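Local coordinates for cytochrome c class I (Sideroxydans lithotrophicus, PDB 4XXL), which probably shuttles electrons during lithoautotrophic growth by means of a single covalently attached heme c, at residues D32-L37 with V111-S116; N42-H47 with P56-V61; H78-E83 with E105-L110. All coordinates share one frame; numbering follows the deposited sequence. Where two conformers were deposited one is given.

Contact 1 of 3, residues D32-L37 with V111-S116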
loop_
_atom_site.group_PDB
_atom_site.type_symbol
_atom_site.label_atom_id
_atom_site.label_comp_id
_atom_site.label_asym_id
_atom_site.label_seq_id
_atom_site.Cartn_x
_atom_site.Cartn_y
_atom_site.Cartn_z
ATOM N N ASP A 32 -8.034 9.912 -7.398
ATOM C CA ASP A 32 -7.362 11.120 -6.950
ATOM C C ASP A 32 -7.166 11.100 -5.428
ATOM O O ASP A 32 -6.127 11.533 -4.912
ATOM C CB ASP A 32 -8.186 12.388 -7.322
ATOM C CG ASP A 32 -8.026 12.820 -8.784
ATOM O OD1 ASP A 32 -7.369 12.105 -9.575
ATOM O OD2 ASP A 32 -8.588 13.902 -9.121
ATOM N N ALA A 33 -8.178 10.602 -4.713
ATOM C CA ALA A 33 -8.114 10.616 -3.259
ATOM C C ALA A 33 -7.096 9.607 -2.796
ATOM O O ALA A 33 -6.377 9.865 -1.869
ATOM C CB ALA A 33 -9.453 10.311 -2.624
ATOM N N ALA A 34 -7.068 8.481 -3.503
ATOM C CA ALA A 34 -6.033 7.491 -3.183
ATOM C C ALA A 34 -4.598 8.026 -3.378
ATOM O O ALA A 34 -3.742 7.914 -2.493
ATOM C CB ALA A 34 -6.250 6.234 -3.997
ATOM N N LYS A 35 -4.316 8.610 -4.543
ATOM C CA LYS A 35 -2.996 9.152 -4.836
ATOM C C LYS A 35 -2.643 10.332 -3.875
ATOM O O LYS A 35 -1.507 10.463 -3.435
ATOM C CB LYS A 35 -2.865 9.550 -6.316
ATOM C CG LYS A 35 -3.136 8.389 -7.225
ATOM C CD LYS A 35 -2.854 8.594 -8.692
ATOM C CE LYS A 35 -1.384 8.384 -8.922
ATOM N NZ LYS A 35 -1.135 8.503 -10.388
ATOM N N SER A 36 -3.629 11.162 -3.540
ATOM C CA SER A 36 -3.448 12.201 -2.547
ATOM C C SER A 36 -2.995 11.630 -1.158
ATOM O O SER A 36 -2.035 12.088 -0.538
ATOM C CB SER A 36 -4.727 13.035 -2.443
ATOM O OG SER A 36 -4.623 13.978 -1.402
ATOM N N LEU A 37 -3.715 10.602 -0.685
ATOM C CA LEU A 37 -3.358 9.988 0.588
ATOM C C LEU A 37 -1.941 9.362 0.549
ATOM O O LEU A 37 -1.148 9.458 1.512
ATOM C CB LEU A 37 -4.420 8.958 0.981
ATOM C CG LEU A 37 -4.310 8.481 2.433
ATOM C CD1 LEU A 37 -4.602 9.606 3.415
ATOM C CD2 LEU A 37 -5.232 7.327 2.677
ATOM N N VAL A 111 -6.147 1.177 -0.356
ATOM C CA VAL A 111 -5.927 -0.253 -0.527
ATOM C C VAL A 111 -6.609 -0.729 -1.787
ATOM O O VAL A 111 -6.053 -1.483 -2.585
ATOM C CB VAL A 111 -6.366 -1.024 0.745
ATOM C CG1 VAL A 111 -6.433 -2.563 0.519
ATOM C CG2 VAL A 111 -5.336 -0.729 1.852
ATOM N N ASP A 112 -7.854 -0.311 -1.963
ATOM C CA ASP A 112 -8.625 -0.769 -3.127
ATOM C C ASP A 112 -7.959 -0.306 -4.438
ATOM O O ASP A 112 -7.886 -1.050 -5.436
ATOM C CB ASP A 112 -10.089 -0.345 -3.073
ATOM C CG ASP A 112 -10.874 -1.019 -1.970
ATOM O OD1 ASP A 112 -10.440 -2.064 -1.454
ATOM O OD2 ASP A 112 -11.946 -0.507 -1.658
ATOM N N TRP A 113 -7.415 0.895 -4.419
ATOM C CA TRP A 113 -6.667 1.420 -5.579
ATOM C C TRP A 113 -5.469 0.557 -5.845
ATOM O O TRP A 113 -5.305 0.053 -6.980
ATOM C CB TRP A 113 -6.275 2.875 -5.382
ATOM C CG TRP A 113 -5.494 3.428 -6.550
ATOM C CD1 TRP A 113 -5.891 3.556 -7.831
ATOM C CD2 TRP A 113 -4.112 3.852 -6.520
ATOM N NE1 TRP A 113 -4.850 4.008 -8.614
ATOM C CE2 TRP A 113 -3.753 4.204 -7.841
ATOM C CE3 TRP A 113 -3.150 3.909 -5.539
ATOM C CZ2 TRP A 113 -2.488 4.662 -8.174
ATOM C CZ3 TRP A 113 -1.906 4.357 -5.866
ATOM C CH2 TRP A 113 -1.576 4.737 -7.177
ATOM N N ILE A 114 -4.632 0.353 -4.843
ATOM C CA ILE A 114 -3.484 -0.526 -4.996
ATOM C C ILE A 114 -3.813 -1.882 -5.609
ATOM O O ILE A 114 -3.124 -2.316 -6.560
ATOM C CB ILE A 114 -2.710 -0.685 -3.653
ATOM C CG1 ILE A 114 -2.016 0.661 -3.292
ATOM C CG2 ILE A 114 -1.711 -1.841 -3.705
ATOM C CD1 ILE A 114 -1.516 0.730 -1.851
ATOM N N LEU A 115 -4.825 -2.542 -5.048
ATOM C CA LEU A 115 -5.189 -3.878 -5.522
ATOM C C LEU A 115 -5.621 -3.920 -6.978
ATOM O O LEU A 115 -5.630 -4.990 -7.585
ATOM C CB LEU A 115 -6.219 -4.534 -4.608
ATOM C CG LEU A 115 -5.755 -4.863 -3.225
ATOM C CD1 LEU A 115 -6.872 -5.203 -2.247
ATOM C CD2 LEU A 115 -4.743 -5.997 -3.253
ATOM N N SER A 116 -6.120 -2.794 -7.483
ATOM C CA SER A 116 -6.526 -2.734 -8.870
ATOM C C SER A 116 -5.437 -2.602 -9.903
ATOM O O SER A 116 -5.722 -2.711 -11.092
ATOM C CB SER A 116 -7.433 -1.480 -9.015
ATOM O OG SER A 116 -6.732 -0.251 -9.094
#

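Contact 2 of 3, residues N42-H47 with P56-V61. With HEC (heme c), chain B.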
loop_
_atom_site.group_PDB
_atom_site.type_symbol
_atom_site.label_atom_id
_atom_site.label_comp_id
_atom_site.label_asym_id
_atom_site.label_seq_id
_atom_site.Cartn_x
_atom_site.Cartn_y
_atom_site.Cartn_z
ATOM N N ASN A 42 3.894 9.573 2.435
ATOM C CA ASN A 42 5.240 9.218 1.979
ATOM C C ASN A 42 5.299 7.920 1.194
ATOM O O ASN A 42 6.372 7.342 1.001
ATOM C CB ASN A 42 6.253 9.220 3.151
ATOM C CG ASN A 42 6.792 10.594 3.465
ATOM O OD1 ASN A 42 6.675 11.517 2.667
ATOM N ND2 ASN A 42 7.499 10.703 4.594
ATOM N N CYS A 43 4.132 7.388 0.865
ATOM C CA CYS A 43 4.087 6.094 0.226
ATOM C C CYS A 43 4.887 6.055 -1.057
ATOM O O CYS A 43 5.611 5.063 -1.272
ATOM C CB CYS A 43 2.604 5.716 -0.002
ATOM S SG CYS A 43 1.543 5.753 1.412
ATOM N N PHE A 44 4.802 7.087 -1.857
ATOM C CA PHE A 44 5.478 7.134 -3.154
ATOM C C PHE A 44 6.991 7.403 -2.984
ATOM O O PHE A 44 7.752 7.279 -3.924
ATOM C CB PHE A 44 4.857 8.153 -4.056
ATOM C CG PHE A 44 3.486 7.784 -4.564
ATOM C CD1 PHE A 44 3.167 6.527 -5.001
ATOM C CD2 PHE A 44 2.501 8.759 -4.616
ATOM C CE1 PHE A 44 1.888 6.249 -5.531
ATOM C CE2 PHE A 44 1.248 8.514 -5.130
ATOM C CZ PHE A 44 0.930 7.238 -5.566
ATOM N N LYS A 45 7.450 7.710 -1.781
ATOM C CA LYS A 45 8.915 7.824 -1.610
ATOM C C LYS A 45 9.583 6.459 -1.748
ATOM O O LYS A 45 10.736 6.372 -2.153
ATOM C CB LYS A 45 9.248 8.432 -0.253
ATOM C CG LYS A 45 8.670 9.802 -0.025
ATOM C CD LYS A 45 9.106 10.773 -1.110
ATOM C CE LYS A 45 9.009 12.230 -0.704
ATOM N NZ LYS A 45 7.775 12.556 0.020
ATOM N N CYS A 46 8.851 5.413 -1.417
ATOM C CA CYS A 46 9.398 4.080 -1.519
ATOM C C CYS A 46 8.754 3.169 -2.581
ATOM O O CYS A 46 9.274 2.106 -2.847
ATOM C CB CYS A 46 9.261 3.434 -0.179
ATOM S SG CYS A 46 10.301 4.162 1.129
ATOM N N HIS A 47 7.544 3.518 -3.043
ATOM C CA HIS A 47 6.763 2.665 -3.960
ATOM C C HIS A 47 6.463 3.440 -5.211
ATOM O O HIS A 47 6.119 4.619 -5.122
ATOM C CB HIS A 47 5.453 2.205 -3.310
ATOM C CG HIS A 47 5.625 1.311 -2.098
ATOM N ND1 HIS A 47 5.835 -0.044 -2.210
ATOM C CD2 HIS A 47 5.539 1.568 -0.767
ATOM C CE1 HIS A 47 5.817 -0.576 -0.997
ATOM N NE2 HIS A 47 5.711 0.393 -0.092
ATOM N N PRO A 56 8.210 -2.725 -3.079
ATOM C CA PRO A 56 7.704 -3.314 -4.364
ATOM C C PRO A 56 6.791 -2.353 -5.102
ATOM O O PRO A 56 6.116 -1.488 -4.469
ATOM C CB PRO A 56 6.926 -4.539 -3.925
ATOM C CG PRO A 56 6.534 -4.189 -2.519
ATOM C CD PRO A 56 7.696 -3.465 -1.929
ATOM N N SER A 57 6.773 -2.465 -6.416
ATOM C CA SER A 57 5.793 -1.687 -7.164
ATOM C C SER A 57 4.387 -2.085 -6.760
ATOM O O SER A 57 4.084 -3.217 -6.393
ATOM C CB SER A 57 5.983 -1.753 -8.682
ATOM O OG SER A 57 5.538 -3.017 -9.151
ATOM N N TYR A 58 3.460 -1.151 -6.927
ATOM C CA TYR A 58 2.123 -1.512 -6.540
ATOM C C TYR A 58 1.518 -2.467 -7.539
ATOM O O TYR A 58 0.644 -3.214 -7.184
ATOM C CB TYR A 58 1.239 -0.299 -6.319
ATOM C CG TYR A 58 1.607 0.479 -5.062
ATOM C CD1 TYR A 58 2.037 -0.173 -3.917
ATOM C CD2 TYR A 58 1.417 1.855 -4.980
ATOM C CE1 TYR A 58 2.296 0.558 -2.735
ATOM C CE2 TYR A 58 1.678 2.570 -3.828
ATOM C CZ TYR A 58 2.104 1.930 -2.702
ATOM O OH TYR A 58 2.341 2.641 -1.560
ATOM N N LYS A 59 1.984 -2.432 -8.792
ATOM C CA LYS A 59 1.600 -3.434 -9.799
ATOM C C LYS A 59 1.965 -4.811 -9.316
ATOM O O LYS A 59 1.111 -5.718 -9.369
ATOM C CB LYS A 59 2.253 -3.118 -11.143
ATOM C CG LYS A 59 1.950 -4.192 -12.214
ATOM C CD LYS A 59 2.588 -3.877 -13.571
ATOM C CE LYS A 59 2.382 -5.089 -14.484
ATOM N NZ LYS A 59 2.016 -4.643 -15.851
ATOM N N LYS A 60 3.190 -4.990 -8.794
ATOM C CA LYS A 60 3.631 -6.298 -8.277
ATOM C C LYS A 60 2.837 -6.732 -7.036
ATOM O O LYS A 60 2.458 -7.879 -6.873
ATOM C CB LYS A 60 5.126 -6.231 -7.955
ATOM C CG LYS A 60 5.771 -7.530 -7.459
ATOM C CD LYS A 60 7.276 -7.407 -7.283
ATOM C CE LYS A 60 7.973 -7.505 -8.634
ATOM N NZ LYS A 60 7.921 -8.914 -9.136
ATOM N N VAL A 61 2.515 -5.771 -6.192
ATOM C CA VAL A 61 1.665 -6.088 -5.048
ATOM C C VAL A 61 0.312 -6.557 -5.530
ATOM O O VAL A 61 -0.288 -7.511 -4.981
ATOM C CB VAL A 61 1.463 -4.855 -4.137
ATOM C CG1 VAL A 61 0.476 -5.159 -3.038
ATOM C CG2 VAL A 61 2.827 -4.510 -3.491
HETATM FE FE HEC B . 5.345 0.056 1.837
HETATM C CHA HEC B . 5.570 -3.385 1.381
HETATM C CHB HEC B . 2.014 -0.024 0.933
HETATM C CHC HEC B . 5.015 3.361 2.783
HETATM C CHD HEC B . 8.696 0.283 2.107
HETATM N NA HEC B . 4.046 -1.458 1.318
HETATM C C1A HEC B . 4.362 -2.753 1.115
HETATM C C2A HEC B . 3.205 -3.392 0.601
HETATM C C3A HEC B . 2.236 -2.426 0.465
HETATM C C4A HEC B . 2.778 -1.191 0.916
HETATM C CMA HEC B . 0.851 -2.570 -0.088
HETATM C CAA HEC B . 3.145 -4.883 0.273
HETATM C CBA HEC B . 2.754 -5.651 1.515
HETATM C CGA HEC B . 2.534 -7.135 1.279
HETATM O O1A HEC B . 2.971 -7.670 0.250
HETATM O O2A HEC B . 1.785 -7.776 2.091
HETATM N NB HEC B . 3.840 1.410 1.849
HETATM C C1B HEC B . 2.547 1.173 1.440
HETATM C C2B HEC B . 1.775 2.361 1.616
HETATM C C3B HEC B . 2.556 3.320 2.142
HETATM C C4B HEC B . 3.875 2.726 2.315
HETATM C CMB HEC B . 0.312 2.475 1.295
HETATM C CAB HEC B . 2.224 4.679 2.619
HETATM C CBB HEC B . 1.296 4.610 3.683
HETATM N NC HEC B . 6.676 1.573 2.325
HETATM C C1C HEC B . 6.262 2.810 2.701
HETATM C C2C HEC B . 7.458 3.536 2.867
HETATM C C3C HEC B . 8.557 2.742 2.601
HETATM C C4C HEC B . 7.996 1.465 2.302
HETATM C CMC HEC B . 7.456 4.986 3.184
HETATM C CAC HEC B . 10.022 3.151 2.619
HETATM C CBC HEC B . 10.546 3.756 3.768
HETATM N ND HEC B . 6.776 -1.263 1.823
HETATM C C1D HEC B . 8.127 -0.999 1.913
HETATM C C2D HEC B . 8.929 -2.247 1.864
HETATM C C3D HEC B . 8.051 -3.221 1.670
HETATM C C4D HEC B . 6.706 -2.619 1.602
HETATM C CMD HEC B . 10.403 -2.333 1.967
HETATM C CAD HEC B . 8.353 -4.718 1.483
HETATM C CBD HEC B . 8.338 -5.436 2.800
HETATM C CGD HEC B . 8.641 -6.938 2.741
HETATM O O1D HEC B . 8.492 -7.631 1.688
HETATM O O2D HEC B . 8.979 -7.499 3.817
#

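Contact 3 of 3, residues H78-E83 with E105-L110. With HEC (heme c), chain B.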
loop_
_atom_site.group_PDB
_atom_site.type_symbol
_atom_site.label_atom_id
_atom_site.label_comp_id
_atom_site.label_asym_id
_atom_site.label_seq_id
_atom_site.Cartn_x
_atom_site.Cartn_y
_atom_site.Cartn_z
ATOM N N HIS A 78 -1.819 -4.539 6.944
ATOM C CA HIS A 78 -0.413 -4.260 6.707
ATOM C C HIS A 78 -0.068 -2.780 6.897
ATOM O O HIS A 78 0.995 -2.467 7.407
ATOM C CB HIS A 78 -0.049 -4.628 5.267
ATOM C CG HIS A 78 1.338 -4.226 4.891
ATOM N ND1 HIS A 78 1.642 -3.087 4.188
ATOM C CD2 HIS A 78 2.522 -4.814 5.189
ATOM C CE1 HIS A 78 2.946 -2.999 4.066
ATOM N NE2 HIS A 78 3.494 -4.054 4.614
ATOM N N VAL A 79 -0.938 -1.880 6.450
ATOM C CA VAL A 79 -0.640 -0.442 6.558
ATOM C C VAL A 79 -0.972 0.239 7.887
ATOM O O VAL A 79 -0.672 1.441 8.087
ATOM C CB VAL A 79 -1.279 0.262 5.379
ATOM C CG1 VAL A 79 -2.773 0.491 5.541
ATOM C CG2 VAL A 79 -0.507 1.522 4.990
ATOM N N THR A 80 -1.628 -0.516 8.756
ATOM C CA THR A 80 -2.067 -0.013 10.067
ATOM C C THR A 80 -1.444 -0.754 11.237
ATOM O O THR A 80 -1.907 -0.579 12.368
ATOM C CB THR A 80 -3.628 -0.029 10.185
ATOM O OG1 THR A 80 -4.080 -1.368 10.102
ATOM C CG2 THR A 80 -4.329 0.883 9.156
ATOM N N SER A 81 -0.455 -1.629 11.019
ATOM C CA SER A 81 0.182 -2.408 12.121
ATOM C C SER A 81 1.660 -2.147 12.418
ATOM O O SER A 81 2.111 -2.455 13.512
ATOM C CB SER A 81 0.054 -3.904 11.883
ATOM O OG SER A 81 0.566 -4.256 10.624
ATOM N N GLY A 82 2.423 -1.644 11.462
ATOM C CA GLY A 82 3.869 -1.481 11.686
ATOM C C GLY A 82 4.667 -2.705 11.875
ATOM O O GLY A 82 5.637 -2.709 12.700
ATOM N N GLU A 83 4.321 -3.754 11.129
ATOM C CA GLU A 83 5.076 -4.985 11.242
ATOM C C GLU A 83 6.340 -4.852 10.429
ATOM O O GLU A 83 6.521 -3.899 9.643
ATOM C CB GLU A 83 4.224 -6.149 10.766
ATOM C CG GLU A 83 3.057 -6.418 11.714
ATOM C CD GLU A 83 2.061 -7.484 11.236
ATOM O OE1 GLU A 83 2.043 -7.837 10.033
ATOM O OE2 GLU A 83 1.258 -7.944 12.082
ATOM N N GLU A 105 -12.296 5.063 5.885
ATOM C CA GLU A 105 -12.739 5.102 4.494
ATOM C C GLU A 105 -11.600 5.469 3.545
ATOM O O GLU A 105 -11.484 4.834 2.468
ATOM C CB GLU A 105 -13.953 6.064 4.366
ATOM C CG GLU A 105 -14.531 6.252 2.976
ATOM C CD GLU A 105 -13.610 6.972 1.993
ATOM O OE1 GLU A 105 -12.821 7.863 2.417
ATOM O OE2 GLU A 105 -13.693 6.652 0.772
ATOM N N ALA A 106 -10.776 6.436 3.942
ATOM C CA ALA A 106 -9.654 6.805 3.046
ATOM C C ALA A 106 -8.621 5.672 2.907
ATOM O O ALA A 106 -8.118 5.402 1.828
ATOM C CB ALA A 106 -9.044 8.104 3.533
ATOM N N ILE A 107 -8.385 4.982 3.987
ATOM C CA ILE A 107 -7.372 3.905 4.003
ATOM C C ILE A 107 -7.894 2.776 3.105
ATOM O O ILE A 107 -7.167 2.240 2.251
ATOM C CB ILE A 107 -7.094 3.450 5.408
ATOM C CG1 ILE A 107 -6.265 4.492 6.139
ATOM C CG2 ILE A 107 -6.325 2.141 5.421
ATOM C CD1 ILE A 107 -6.197 4.353 7.646
ATOM N N LYS A 108 -9.170 2.435 3.255
ATOM C CA LYS A 108 -9.817 1.396 2.419
ATOM C C LYS A 108 -9.725 1.765 0.925
ATOM O O LYS A 108 -9.478 0.951 0.061
ATOM C CB LYS A 108 -11.295 1.175 2.833
ATOM C CG LYS A 108 -11.992 0.072 2.063
ATOM C CD LYS A 108 -13.434 -0.150 2.530
ATOM C CE LYS A 108 -14.184 -1.226 1.773
ATOM N NZ LYS A 108 -14.167 -1.007 0.289
ATOM N N ASN A 109 -10.025 3.021 0.620
ATOM C CA ASN A 109 -9.980 3.457 -0.761
ATOM C C ASN A 109 -8.562 3.383 -1.330
ATOM O O ASN A 109 -8.353 2.943 -2.489
ATOM C CB ASN A 109 -10.509 4.896 -0.859
ATOM C CG ASN A 109 -10.492 5.409 -2.255
ATOM O OD1 ASN A 109 -11.232 4.936 -3.092
ATOM N ND2 ASN A 109 -9.612 6.356 -2.519
ATOM N N LEU A 110 -7.573 3.695 -0.521
ATOM C CA LEU A 110 -6.191 3.574 -0.995
ATOM C C LEU A 110 -5.787 2.082 -1.253
ATOM O O LEU A 110 -5.218 1.777 -2.303
ATOM C CB LEU A 110 -5.208 4.149 -0.005
ATOM C CG LEU A 110 -3.722 3.890 -0.266
ATOM C CD1 LEU A 110 -3.242 4.376 -1.619
ATOM C CD2 LEU A 110 -2.928 4.611 0.794
HETATM FE FE HEC B . 5.345 0.056 1.837
HETATM C CHA HEC B . 5.570 -3.385 1.381
HETATM C CHB HEC B . 2.014 -0.024 0.933
HETATM C CHC HEC B . 5.015 3.361 2.783
HETATM C CHD HEC B . 8.696 0.283 2.107
HETATM N NA HEC B . 4.046 -1.458 1.318
HETATM C C1A HEC B . 4.362 -2.753 1.115
HETATM C C2A HEC B . 3.205 -3.392 0.601
HETATM C C3A HEC B . 2.236 -2.426 0.465
HETATM C C4A HEC B . 2.778 -1.191 0.916
HETATM C CMA HEC B . 0.851 -2.570 -0.088
HETATM C CAA HEC B . 3.145 -4.883 0.273
HETATM C CBA HEC B . 2.754 -5.651 1.515
HETATM C CGA HEC B . 2.534 -7.135 1.279
HETATM O O1A HEC B . 2.971 -7.670 0.250
HETATM O O2A HEC B . 1.785 -7.776 2.091
HETATM N NB HEC B . 3.840 1.410 1.849
HETATM C C1B HEC B . 2.547 1.173 1.440
HETATM C C2B HEC B . 1.775 2.361 1.616
HETATM C C3B HEC B . 2.556 3.320 2.142
HETATM C C4B HEC B . 3.875 2.726 2.315
HETATM C CMB HEC B . 0.312 2.475 1.295
HETATM C CAB HEC B . 2.224 4.679 2.619
HETATM C CBB HEC B . 1.296 4.610 3.683
HETATM N NC HEC B . 6.676 1.573 2.325
HETATM C C1C HEC B . 6.262 2.810 2.701
HETATM C C2C HEC B . 7.458 3.536 2.867
HETATM C C3C HEC B . 8.557 2.742 2.601
HETATM C C4C HEC B . 7.996 1.465 2.302
HETATM C CMC HEC B . 7.456 4.986 3.184
HETATM C CAC HEC B . 10.022 3.151 2.619
HETATM C CBC HEC B . 10.546 3.756 3.768
HETATM N ND HEC B . 6.776 -1.263 1.823
HETATM C C1D HEC B . 8.127 -0.999 1.913
HETATM C C2D HEC B . 8.929 -2.247 1.864
HETATM C C3D HEC B . 8.051 -3.221 1.670
HETATM C C4D HEC B . 6.706 -2.619 1.602
HETATM C CMD HEC B . 10.403 -2.333 1.967
HETATM C CAD HEC B . 8.353 -4.718 1.483
HETATM C CBD HEC B . 8.338 -5.436 2.800
HETATM C CGD HEC B . 8.641 -6.938 2.741
HETATM O O1D HEC B . 8.492 -7.631 1.688
HETATM O O2D HEC B . 8.979 -7.499 3.817
#

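Contact 1 of 3, residues D32-L37 with V111-S116
The carbonyl oxygen of W113, whose side chain packs against A34 and K35, accepts the hydroxyl of S116, with S116 OG 2.6 Å from W113 O. The hydroxyl lies in the carbonyl plane on a lone pair, and S116 N adds a weak second bond to the same oxygen. Both bonds stay inside 111-116; the contact across to 32-37 is apolar. Where the backbones come nearest, A34 CB meets W113 CB at 3.6 Å and also reaches the start of the indole at CG, a small methyl that lets the two helices come close. K35 uses its aliphatic stem. Its CG stands over one face of the six-membered ring of W113, toward the rim, 4.1 Å from the centroid and 21° off the normal, a CH-pi contact. A bend at chi3 (82°) folds the chain back along the ring and brings K35 CE to 4.0 Å from W113 CZ2. W113 CG lies opposite the backbone N (chi1 179°), which carries the indole across toward A34 and K35. This pairing joins helix 31-40 to helix 104-115, the first and last helices, whose packing is a hallmark of the cytochrome c fold. L37 continues it on A106 and L110, while on other sides of helix 104-115 V111 meets L75 and I76 of helix 71-81, and I114 meets Y58 and V61 of helix 58-65.

Contact 2 of 3, residues N42-H47 with P56-V61
The CXXCH heme-attachment motif, C43 to H47, is braced here by P56 and Y58. C43 SG is bonded to heme CAB and C46 SG to heme CAC, each at 1.8 Å. The iron, heme FE, is bound by H47 NE2 at 2.0 Å; H95 supplies the other axial nitrogen. On the far side of the imidazole, H47 ND1 donates to P56 O over 2.7 Å, nearly straight at 175°. The acceptor lies in the imidazole plane and the donor in the carbonyl plane, so metal and carbonyl together fix how the ring is turned about the iron bond, and the carbonyl would probably make NE2 a somewhat stronger electron donor. This histidine-to-proline-carbonyl bond is a familiar feature of class I cytochromes c. P56 also tucks its ring CD against H47 CE1, 3.6 Å away, and against the porphyrin. Y58 comes in over one imidazole face as an offset stack, planes at 19°, and H47 CB rests on the tyrosine face, 3.4 Å from Y58 CZ. With CG beside the backbone N (chi1 -71°), the phenol runs alongside the imidazole and sets its OH over the heme edge, Y58 OH 3.2 Å from heme C2B. That buried hydroxyl has no polar partner in the model. Were Y58 replaced by an alanine, H47 would probably lose its stacking ring and F44 the edge where its CE1 touches Y58 CE2, with a gap beside the imidazole. Just before the tyrosine, S57 N-caps helix 58-65, S57 OG accepting from K60 N at 3.1 Å.

Contact 3 of 3, residues H78-E83 with E105-L110
I107 presents two branches to helix 71-81: I107 CG2 lies 3.9 Å from V79 CG1, and I107 CD1 reaches T80 CG2 at 4.2 Å. The valine and isoleucine side chains meet on a slant, methyl against methyl, with I98 from a loop touching both. T80 meets I107 through its CG2 methyl, while OG1 is hydrogen-bonded back to I76 O in its own helix. K108 and N109 follow, turned to other partners, N109 packing on A33 and A34 of helix 31-40. L110 then brings the walk to the heme, L110 CD2 3.9 Å from heme CMB. V79 approaches the same corner: with CG1 between the backbone N and carbonyl carbon (chi1 79°) turned to I107, the other methyl, V79 CG2, is aimed at the cofactor, 3.8 Å from heme CBB. One methyl thus serves the helix pair and one the heme. Next to V79, H78 lays a ring face against the propionate chain, heme CBA being centred 3.5 Å above the imidazole plane, while H78 CE1 comes 3.3 Å from heme C1A. H78 also meets the ring of the axial ligand H95. Helices 71-81 and 104-115 here form part of the apolar wall of a class I cytochrome c heme crevice.

Contact 1 closes the longest loop, pairing the first helix, 31-40, with the last, 104-115; contacts 2 and 3 are nested within it and follow one another along the chain. Contacts 1 and 3 share helix 104-115, their centres about 11 Å apart, and A34 O touches L110 CD1 between them. Contact 2 lies equally far from contact 1 and joins it where F44 CZ packs on W113 CH2 at 3.9 Å. Contacts 2 and 3, about 14 Å apart between centres on opposite sides of the chain's centre, do not touch but both meet the heme. The terminal helix pair therefore connects the CXXCH side of the cofactor to the helix 71-81 side, within one compact cytochrome c fold.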